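Local atomic coordinates of putative esterase aq_1494 (Aquifex aeolicus, PDB entry 2EGR), a protein that probably hydrolyses fatty acyl-CoA thioesters as a hotdog-fold member of the 4-hydroxybenzoyl-CoA thioesterase family. Residues Gly18-His22 against Ser23-Arg27; Lys40-Tyr44 against Ser45-Asp49. All coordinates share one frame; numbering follows the deposited sequence.

Contact 1. Residues Gly18-His22 against Ser23-Arg27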
# COMPACT_ATOMS: atom_id res chain seq x y z
N GLY A 18 13.03 3.44 -8.14
CA GLY A 18 13.98 2.40 -7.64
C GLY A 18 14.33 2.57 -6.17
O GLY A 18 15.31 1.98 -5.68
N ILE A 19 13.53 3.36 -5.47
CA ILE A 19 13.71 3.61 -4.04
C ILE A 19 12.48 3.25 -3.25
O ILE A 19 11.39 3.12 -3.81
CB ILE A 19 14.08 5.11 -3.74
CG1 ILE A 19 12.89 6.06 -4.07
CG2 ILE A 19 15.37 5.48 -4.48
CD1 ILE A 19 13.18 7.56 -3.80
N VAL A 20 12.61 3.17 -1.94
CA VAL A 20 11.42 3.04 -1.08
C VAL A 20 10.55 4.30 -1.15
O VAL A 20 11.03 5.43 -0.91
CB VAL A 20 11.79 2.71 0.36
CG1 VAL A 20 10.54 2.67 1.26
CG2 VAL A 20 12.49 1.35 0.37
N HIS A 21 9.26 4.11 -1.46
CA HIS A 21 8.37 5.25 -1.57
C HIS A 21 8.30 6.01 -0.22
O HIS A 21 8.21 5.38 0.85
CB HIS A 21 6.96 4.82 -2.00
CG HIS A 21 6.05 5.98 -2.26
ND1 HIS A 21 6.00 6.64 -3.48
CD2 HIS A 21 5.17 6.61 -1.45
CE1 HIS A 21 5.13 7.64 -3.40
NE2 HIS A 21 4.61 7.64 -2.18
N HIS A 22 8.30 7.35 -0.25
CA HIS A 22 8.35 8.12 1.00
C HIS A 22 7.24 7.79 2.02
O HIS A 22 7.45 7.88 3.23
CB HIS A 22 8.41 9.64 0.74
CG HIS A 22 7.18 10.21 0.08
ND1 HIS A 22 7.01 10.20 -1.29
CD2 HIS A 22 6.09 10.81 0.59
CE1 HIS A 22 5.86 10.78 -1.58
NE2 HIS A 22 5.28 11.16 -0.46
N SER A 23 6.05 7.40 1.54
CA SER A 23 4.95 7.14 2.40
C SER A 23 5.18 5.87 3.24
O SER A 23 4.56 5.71 4.25
CB SER A 23 3.65 6.98 1.59
OG SER A 23 3.69 5.79 0.81
N ASN A 24 6.03 4.96 2.76
CA ASN A 24 6.25 3.68 3.45
C ASN A 24 7.10 3.87 4.70
O ASN A 24 7.07 3.03 5.59
CB ASN A 24 6.92 2.65 2.51
CG ASN A 24 5.95 2.13 1.43
OD1 ASN A 24 6.35 1.78 0.31
ND2 ASN A 24 4.71 2.05 1.78
N TYR A 25 7.87 4.95 4.75
CA TYR A 25 8.65 5.23 5.99
C TYR A 25 7.74 5.34 7.19
O TYR A 25 8.07 4.81 8.25
CB TYR A 25 9.56 6.47 5.83
CG TYR A 25 10.75 6.26 4.94
CD1 TYR A 25 12.05 6.21 5.49
CD2 TYR A 25 10.60 6.13 3.54
CE1 TYR A 25 13.16 6.04 4.67
CE2 TYR A 25 11.73 5.95 2.68
CZ TYR A 25 13.01 5.92 3.28
OH TYR A 25 14.12 5.76 2.50
N PHE A 26 6.55 5.95 7.03
CA PHE A 26 5.59 6.03 8.12
C PHE A 26 5.12 4.66 8.56
O PHE A 26 4.87 4.44 9.74
CB PHE A 26 4.44 6.98 7.78
CG PHE A 26 4.94 8.36 7.49
CD1 PHE A 26 5.30 9.23 8.55
CD2 PHE A 26 5.18 8.76 6.17
CE1 PHE A 26 5.82 10.50 8.26
CE2 PHE A 26 5.73 10.02 5.88
CZ PHE A 26 6.04 10.89 6.94
N ARG A 27 5.01 3.73 7.60
CA ARG A 27 4.64 2.35 7.93
C ARG A 27 5.73 1.65 8.73
O ARG A 27 5.41 0.96 9.73
CB ARG A 27 4.29 1.60 6.65
CG ARG A 27 3.09 2.26 5.93
CD ARG A 27 2.74 1.59 4.57
NE ARG A 27 1.52 2.25 4.02
CZ ARG A 27 0.69 1.68 3.15
NH1 ARG A 27 0.99 0.47 2.64
NH2 ARG A 27 -0.42 2.35 2.74
O HOH W 1 13.69 5.76 -0.10
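His21 O accepts the backbone N-H of Asn24 at 2.9 Å where Gly18-His22 leads into Ser23-Arg27 at the start of helix 22-39. The link spans three residues, as in a first helical turn. One residue on, Tyr25 N reaches His22 O at 3.3 Å, a weak bond at 143°. Val20 lies across the start of the helix: its CG1, anti to the backbone N (chi1 176°), is 3.8 Å from Tyr25 CE2 and touches Asn24 CB as well. The edge of the Tyr25 ring faces Val20 O and His21 O, both near the ring plane. A water closes this arrangement, donating to Val20 O at 2.8 Å and lying 2.6 Å from Tyr25 OH, so the phenol end is tied back to the loop carbonyl. His21 CG is also anti to its own backbone N (chi1 -174°); that rotation carries the imidazole to the Ser23 side, with Ser23 CB near the ring plane at its edge. ND1 of the same ring is hydrogen-bonded to Asp15 OD2, the predicted active-site residue, which is likely to limit the ring's rotation beside the predicted active site of this hotdog-fold thioesterase relative. Ser23 OG pairs with Arg27 NE of the second subunit, and the Phe26 rings of the two subunits stack on each other. Within the chain, Phe26 packs on Ala59 and Cys61 of strand 52-63, while Tyr25 meets Tyr63 edge-to-face, seating the beginning of helix 22-39 on the sheet.

Contact 2. Residues Lys40-Tyr44 against Ser45-Asp49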
# COMPACT_ATOMS: atom_id res chain seq x y z
N LYS A 40 8.29 -4.54 25.33
CA LYS A 40 8.08 -4.10 26.72
C LYS A 40 6.90 -4.80 27.42
O LYS A 40 6.58 -4.52 28.59
CB LYS A 40 7.88 -2.57 26.77
CG LYS A 40 8.96 -1.69 26.11
CD LYS A 40 10.20 -1.45 26.95
CE LYS A 40 9.97 -0.46 28.10
NZ LYS A 40 10.21 0.96 27.72
N GLY A 41 6.24 -5.70 26.69
CA GLY A 41 5.18 -6.56 27.21
C GLY A 41 3.79 -5.95 27.30
O GLY A 41 2.94 -6.44 28.04
N PHE A 42 3.55 -4.86 26.57
CA PHE A 42 2.21 -4.26 26.54
C PHE A 42 1.92 -3.91 25.08
O PHE A 42 1.97 -2.73 24.71
CB PHE A 42 2.15 -2.99 27.42
CG PHE A 42 0.74 -2.52 27.77
CD1 PHE A 42 -0.40 -3.04 27.13
CD2 PHE A 42 0.55 -1.54 28.75
CE1 PHE A 42 -1.69 -2.59 27.46
CE2 PHE A 42 -0.73 -1.07 29.08
CZ PHE A 42 -1.86 -1.61 28.43
N PRO A 43 1.61 -4.94 24.26
CA PRO A 43 1.44 -4.65 22.84
C PRO A 43 0.21 -3.78 22.63
O PRO A 43 -0.74 -3.84 23.45
CB PRO A 43 1.21 -6.03 22.20
CG PRO A 43 1.51 -7.06 23.28
CD PRO A 43 1.33 -6.36 24.59
N TYR A 44 0.25 -2.99 21.55
CA TYR A 44 -0.88 -2.15 21.17
C TYR A 44 -2.19 -2.92 21.09
O TYR A 44 -3.22 -2.40 21.48
CB TYR A 44 -0.57 -1.40 19.87
CG TYR A 44 -1.67 -0.43 19.47
CD1 TYR A 44 -2.16 0.51 20.39
CD2 TYR A 44 -2.24 -0.48 18.21
CE1 TYR A 44 -3.18 1.40 20.05
CE2 TYR A 44 -3.27 0.43 17.86
CZ TYR A 44 -3.73 1.35 18.78
OH TYR A 44 -4.75 2.22 18.47
N SER A 45 -2.16 -4.17 20.60
CA SER A 45 -3.34 -5.02 20.51
C SER A 45 -4.07 -5.16 21.87
O SER A 45 -5.30 -5.10 21.90
CB SER A 45 -3.02 -6.41 19.90
OG SER A 45 -2.06 -7.13 20.68
N LYS A 46 -3.32 -5.32 22.96
CA LYS A 46 -3.89 -5.33 24.33
C LYS A 46 -4.47 -3.98 24.78
O LYS A 46 -5.48 -3.94 25.47
CB LYS A 46 -2.88 -5.86 25.36
CG LYS A 46 -3.54 -6.41 26.65
CD LYS A 46 -4.86 -7.14 26.34
CE LYS A 46 -5.56 -7.69 27.58
NZ LYS A 46 -5.01 -9.05 27.94
N MET A 47 -3.84 -2.87 24.39
CA MET A 47 -4.44 -1.54 24.53
C MET A 47 -5.80 -1.43 23.86
O MET A 47 -6.75 -0.90 24.46
CB MET A 47 -3.51 -0.44 24.02
CG MET A 47 -2.26 -0.24 24.87
SD MET A 47 -1.19 1.01 24.25
CE MET A 47 0.36 0.57 25.03
N ARG A 48 -5.90 -1.92 22.62
CA ARG A 48 -7.17 -1.93 21.86
C ARG A 48 -8.25 -2.80 22.50
O ARG A 48 -9.43 -2.50 22.36
CB ARG A 48 -6.95 -2.38 20.40
CG ARG A 48 -5.99 -1.50 19.59
CD ARG A 48 -5.91 -1.94 18.14
NE ARG A 48 -7.11 -1.58 17.37
CZ ARG A 48 -7.88 -2.44 16.72
NH1 ARG A 48 -7.62 -3.75 16.74
NH2 ARG A 48 -8.94 -1.99 16.04
N ASP A 49 -7.83 -3.88 23.18
CA ASP A 49 -8.73 -4.76 23.94
C ASP A 49 -9.34 -4.04 25.14
O ASP A 49 -10.40 -4.43 25.60
CB ASP A 49 -8.00 -6.01 24.46
CG ASP A 49 -7.56 -6.95 23.35
OD1 ASP A 49 -8.03 -6.82 22.19
OD2 ASP A 49 -6.72 -7.83 23.66
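Just after Gly41, whose positive phi closes helix 22-39 in a Schellman motif, Phe42 meets Met47, its CE1 lying 3.5 Å from Met47 CG. The Met47 methyl CE sits over the centre of one Phe42 ring face, 4.2 Å from the centroid and 10° off the normal, which fits a CH-pi contact; Met47 SD stands above the ring at 5.0 Å from its centroid, a more distant Met-aromatic approach. With chi2 at 179° the Met47 chain is extended beyond CG, which brings CE over the Phe42 ring, with SD farther above the same face. Lys46 CB meets the same ring at its edge. Pro43 holds the N-cap position, and its carbonyl O takes two weak backbone bonds, from Lys46 N and from Met47 N, so Gly41-Pro43 is a short link from one helix's C-terminal end to the next helix's N-terminal end. Tyr44 O accepts the backbone N-H of Arg48 at 3.0 Å. The Tyr44 ring has Arg48 CG over one face, 3.9 Å from the centroid, while Arg48 CD comes to 3.6 Å from Tyr44 CE2. Met47 SD lies at the edge of this ring, so the sulfur makes distant Met-aromatic contacts with two rings, above the face of Phe42 and at the edge of Tyr44. Tyr44 OH bonds to Val54 N; a leucine in its place would probably leave that amide without its phenolic partner and deprive the Arg48 methylenes of the flat face they lie on. Leu37 of helix 22-39 touches both Tyr44 and Met47, and Val122 of helix 120-126 packs against Met47 and Phe42.

How the contacts relate
Contacts 1 and 2 bracket helix 22-39: contact 1 forms its N-terminal start and contact 2 follows its C-terminal end, leading into helix 44-50. Their centres are 26 Å apart and their nearest atoms about 12 Å, so the two do not touch, and they fall on opposite sides of the chain's centre. Only contact 1 is close to the predicted active site: the side chain of His21 is about 3 Å from that of Asp15, whereas contact 2 lies away from it. Both reach the second subunit, contact 1 in a buried setting and contact 2 at the surface, where Ser45 also bonds to Asp70 of the fourth subunit.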